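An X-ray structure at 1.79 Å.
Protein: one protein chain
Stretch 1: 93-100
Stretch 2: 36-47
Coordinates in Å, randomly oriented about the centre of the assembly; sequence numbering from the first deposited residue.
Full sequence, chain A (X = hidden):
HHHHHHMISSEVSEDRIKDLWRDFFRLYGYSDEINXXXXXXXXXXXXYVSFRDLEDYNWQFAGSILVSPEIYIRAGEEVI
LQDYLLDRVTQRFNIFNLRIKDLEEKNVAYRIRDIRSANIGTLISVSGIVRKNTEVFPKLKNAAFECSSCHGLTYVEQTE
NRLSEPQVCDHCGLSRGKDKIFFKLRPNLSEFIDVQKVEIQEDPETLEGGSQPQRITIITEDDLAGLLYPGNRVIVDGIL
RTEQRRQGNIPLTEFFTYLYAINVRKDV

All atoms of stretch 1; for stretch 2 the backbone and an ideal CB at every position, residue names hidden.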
# COMPACT_ATOMS: atom_id res chain seq x y z
N PHE A 93 4.75 1.53 15.65
CA PHE A 93 3.91 2.52 14.97
C PHE A 93 4.70 3.22 13.87
O PHE A 93 5.27 4.29 14.10
CB PHE A 93 3.37 3.54 15.97
CG PHE A 93 2.55 2.93 17.07
CD1 PHE A 93 1.27 2.48 16.82
CD2 PHE A 93 3.07 2.81 18.35
CE1 PHE A 93 0.51 1.91 17.83
CE2 PHE A 93 2.32 2.25 19.36
CZ PHE A 93 1.04 1.80 19.10
N ASN A 94 4.74 2.61 12.69
CA ASN A 94 5.49 3.15 11.57
C ASN A 94 4.73 3.04 10.25
O ASN A 94 5.34 2.99 9.18
CB ASN A 94 6.84 2.44 11.45
CG ASN A 94 6.70 0.94 11.24
OD1 ASN A 94 5.59 0.42 11.11
ND2 ASN A 94 7.82 0.25 11.19
N ILE A 95 3.40 3.01 10.32
CA ILE A 95 2.58 2.94 9.12
C ILE A 95 2.28 4.33 8.58
O ILE A 95 1.91 5.23 9.32
CB ILE A 95 1.23 2.23 9.41
CG1 ILE A 95 1.48 0.79 9.86
CG2 ILE A 95 0.35 2.25 8.18
CD1 ILE A 95 0.23 0.06 10.32
N PHE A 96 2.45 4.50 7.27
CA PHE A 96 2.00 5.72 6.61
C PHE A 96 1.56 5.44 5.18
O PHE A 96 2.15 4.62 4.49
CB PHE A 96 3.08 6.80 6.61
CG PHE A 96 2.54 8.16 6.32
CD1 PHE A 96 2.45 8.62 5.02
CD2 PHE A 96 2.09 8.97 7.34
CE1 PHE A 96 1.93 9.88 4.75
CE2 PHE A 96 1.58 10.22 7.08
CZ PHE A 96 1.50 10.68 5.78
N ASN A 97 0.50 6.13 4.75
CA ASN A 97 -0.02 5.98 3.40
C ASN A 97 0.17 7.25 2.58
O ASN A 97 -0.49 8.26 2.83
CB ASN A 97 -1.50 5.65 3.43
CG ASN A 97 -1.81 4.47 4.32
OD1 ASN A 97 -1.17 3.43 4.24
ND2 ASN A 97 -2.81 4.63 5.18
N LEU A 98 1.06 7.17 1.61
CA LEU A 98 1.22 8.22 0.63
C LEU A 98 0.37 7.84 -0.57
O LEU A 98 0.56 6.77 -1.16
CB LEU A 98 2.69 8.36 0.23
CG LEU A 98 3.04 9.45 -0.78
CD1 LEU A 98 2.54 10.80 -0.33
CD2 LEU A 98 4.55 9.48 -0.99
N ARG A 99 -0.59 8.69 -0.91
CA ARG A 99 -1.53 8.41 -1.99
C ARG A 99 -1.43 9.46 -3.08
O ARG A 99 -1.11 10.62 -2.82
CB ARG A 99 -2.96 8.34 -1.45
CG ARG A 99 -3.14 7.27 -0.38
CD ARG A 99 -4.60 7.11 0.03
NE ARG A 99 -4.75 6.09 1.06
CZ ARG A 99 -4.60 4.79 0.85
NH1 ARG A 99 -4.29 4.33 -0.36
NH2 ARG A 99 -4.76 3.93 1.85
N ILE A 100 -1.69 9.04 -4.31
CA ILE A 100 -1.64 9.94 -5.46
C ILE A 100 -3.06 10.27 -5.90
O ILE A 100 -3.90 9.38 -6.03
CB ILE A 100 -0.90 9.28 -6.64
CG1 ILE A 100 0.47 8.76 -6.21
CG2 ILE A 100 -0.76 10.26 -7.80
CD1 ILE A 100 1.36 9.82 -5.60
N UNK A 36 0.71 19.15 10.05
CA UNK A 36 -0.62 19.04 10.64
C UNK A 36 -0.98 17.58 10.91
O UNK A 36 -1.57 17.25 11.94
CB UNK A 36 -1.66 19.68 9.72
N UNK A 37 -0.61 16.70 9.98
CA UNK A 37 -0.82 15.27 10.16
C UNK A 37 0.01 14.77 11.33
O UNK A 37 -0.43 13.92 12.12
CB UNK A 37 -0.47 14.50 8.88
N UNK A 38 1.22 15.30 11.45
CA UNK A 38 2.13 14.96 12.53
C UNK A 38 1.45 15.08 13.90
O UNK A 38 1.65 14.25 14.79
CB UNK A 38 3.37 15.86 12.47
N UNK A 39 0.63 16.11 14.06
CA UNK A 39 -0.04 16.37 15.32
C UNK A 39 -1.09 15.32 15.65
O UNK A 39 -1.50 15.19 16.81
CB UNK A 39 -0.69 17.76 15.29
N UNK A 40 -1.53 14.58 14.64
CA UNK A 40 -2.61 13.61 14.82
C UNK A 40 -2.17 12.18 14.53
O UNK A 40 -2.97 11.25 14.56
CB UNK A 40 -3.79 13.97 13.92
N UNK A 41 -0.88 12.01 14.25
CA UNK A 41 -0.31 10.68 14.02
C UNK A 41 -0.23 9.92 15.35
O UNK A 41 -0.01 10.53 16.40
CB UNK A 41 1.07 10.79 13.37
N UNK A 42 -0.41 8.59 15.31
CA UNK A 42 -0.66 7.73 14.15
C UNK A 42 -2.14 7.55 13.80
O UNK A 42 -2.45 6.77 12.90
CB UNK A 42 -0.04 6.35 14.40
N UNK A 43 -3.03 8.27 14.48
CA UNK A 43 -4.45 8.16 14.20
C UNK A 43 -4.75 8.65 12.78
O UNK A 43 -5.58 8.08 12.07
CB UNK A 43 -5.26 8.95 15.23
N UNK A 44 -4.06 9.71 12.38
CA UNK A 44 -4.09 10.18 11.00
C UNK A 44 -2.74 9.87 10.38
O UNK A 44 -1.70 10.25 10.91
CB UNK A 44 -4.41 11.67 10.92
N UNK A 45 -2.74 9.16 9.25
CA UNK A 45 -1.49 8.68 8.69
C UNK A 45 -1.57 8.53 7.18
O UNK A 45 -1.03 7.57 6.62
CB UNK A 45 -1.10 7.34 9.33
N UNK A 46 -2.23 9.48 6.53
CA UNK A 46 -2.35 9.51 5.07
C UNK A 46 -2.10 10.91 4.52
O UNK A 46 -2.59 11.90 5.07
CB UNK A 46 -3.73 9.02 4.64
N UNK A 47 -1.35 10.97 3.43
CA UNK A 47 -1.16 12.22 2.70
C UNK A 47 -1.49 11.98 1.23
O UNK A 47 -0.99 11.04 0.64
CB UNK A 47 0.27 12.75 2.86

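Positions 36, 38, 39 and 40 find nothing of stretch 1 near their CB atoms, so polar residues are as acceptable as any. They are R36, H38, Q39 and E40.

At position 37 the CA-to-CB bond points toward stretch 1, and the ideal CB stands 5.1 Å from CE2 of F96. An aliphatic or other apolar side chain of moderate size would suit the edge of that ring. The residue is I37, whose CG2 meets CE2 of F96 at 4.0 Å, near the plane of the ring.

Position 41 points toward stretch 1 but starts far from it, leaving room for a long side chain. At the far end wait the edge of F96 and the carbonyl oxygen of I95, so a large side chain ending in a donor would fit, tyrosine or perhaps a long basic residue. Y41 spans the gap: the OH of Y41 donates a hydrogen bond to O of I95 at 2.9 Å, while CE1 of Y41 lies 4.2 Å from CD2 of F96.

The peptide bond before position 42 is cis, which strongly favours proline, and phi of -89° permits it. The ideal CB is 4.7 Å from CB of F93, an apolar neighbour. P42 places its CG 4.3 Å from CD1 of F93.

Positions 43 and 44 make no contact with stretch 1 and are loosely constrained; they are E43 and V44.

At position 45 the CB runs sideways, 3.7 Å from O of I95, and beyond lies the side chain of I95. A long chain could extend along it, apolar or with a flat polar end. R45 does so, laying one guanidinium face against CG2 of I95. R45 O accepts a hydrogen bond from N97 N at 2.8 Å; because it is a backbone bond, it does not itself select the side chain.

Position 46 is paired with N97 in a parallel bridge, and its CB shares that residue's face of the sheet. Beta-branched residues suit such a strand, and the side-chain amide of N97 could be met by a small polar one. T46 fits both: OG1 of T46 accepts a weak hydrogen bond from ND2 of N97 at 3.4 Å, and CG2 of T46 lies 3.7 Å from NE of R99.

Position 47 turns to the other face, its CB 3.8 Å from CZ of F96 and 4.4 Å from CD1 of L98, suiting an apolar side chain, of which a branched aliphatic one is a natural choice. L47 brings CD2 to 4.1 Å from CD1 of L98. L47 N donates a hydrogen bond to N97 O (2.9 Å), and L47 O accepts one from R99 N (2.8 Å).

Stretch 2 36-47: RIHQEYPEVRTL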
# COMPACT_ATOMS: atom_id res chain seq x y z
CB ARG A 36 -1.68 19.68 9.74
CG ARG A 36 -1.76 21.19 9.87
CD ARG A 36 -3.06 21.72 9.31
NE ARG A 36 -3.24 21.39 7.90
CZ ARG A 36 -2.68 22.06 6.90
NH1 ARG A 36 -1.89 23.09 7.14
NH2 ARG A 36 -2.91 21.68 5.65
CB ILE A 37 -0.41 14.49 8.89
CG1 ILE A 37 -1.30 14.89 7.71
CG2 ILE A 37 -0.49 12.99 9.13
CD1 ILE A 37 -0.81 14.37 6.38
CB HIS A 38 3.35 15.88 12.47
CG HIS A 38 4.23 15.80 13.68
ND1 HIS A 38 5.38 15.06 13.72
CD2 HIS A 38 4.13 16.40 14.89
CE1 HIS A 38 5.95 15.19 14.90
NE2 HIS A 38 5.21 16.00 15.64
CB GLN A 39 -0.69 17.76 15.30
CG GLN A 39 0.30 18.90 15.25
CD GLN A 39 1.28 18.87 16.41
OE1 GLN A 39 2.49 18.96 16.22
NE2 GLN A 39 0.75 18.75 17.63
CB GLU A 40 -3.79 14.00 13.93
CG GLU A 40 -4.28 15.42 14.16
CD GLU A 40 -5.42 15.81 13.25
OE1 GLU A 40 -5.43 16.95 12.75
OE2 GLU A 40 -6.33 14.97 13.04
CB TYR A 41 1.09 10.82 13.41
CG TYR A 41 1.69 9.51 12.97
CD1 TYR A 41 1.38 8.96 11.74
CD2 TYR A 41 2.57 8.82 13.79
CE1 TYR A 41 1.92 7.76 11.33
CE2 TYR A 41 3.12 7.61 13.39
CZ TYR A 41 2.79 7.09 12.16
OH TYR A 41 3.33 5.89 11.76
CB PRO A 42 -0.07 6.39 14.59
CG PRO A 42 -0.31 6.36 16.06
CD PRO A 42 -0.19 7.79 16.54
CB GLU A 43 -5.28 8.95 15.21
CG GLU A 43 -5.33 8.32 16.60
CD GLU A 43 -4.12 8.66 17.46
OE1 GLU A 43 -3.12 9.17 16.91
OE2 GLU A 43 -4.18 8.42 18.68
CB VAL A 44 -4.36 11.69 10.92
CG1 VAL A 44 -4.40 12.16 9.48
CG2 VAL A 44 -5.65 12.04 11.64
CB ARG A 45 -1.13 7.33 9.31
CG ARG A 45 -2.21 6.28 9.14
CD ARG A 45 -1.79 4.98 9.78
NE ARG A 45 -2.84 3.97 9.69
CZ ARG A 45 -2.95 2.93 10.52
NH1 ARG A 45 -2.08 2.76 11.50
NH2 ARG A 45 -3.94 2.07 10.37
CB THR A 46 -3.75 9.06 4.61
OG1 THR A 46 -4.03 7.76 5.12
CG2 THR A 46 -3.83 9.05 3.09
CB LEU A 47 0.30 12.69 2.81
CG LEU A 47 0.62 13.96 2.01
CD1 LEU A 47 -0.07 15.17 2.62
CD2 LEU A 47 2.12 14.19 1.92
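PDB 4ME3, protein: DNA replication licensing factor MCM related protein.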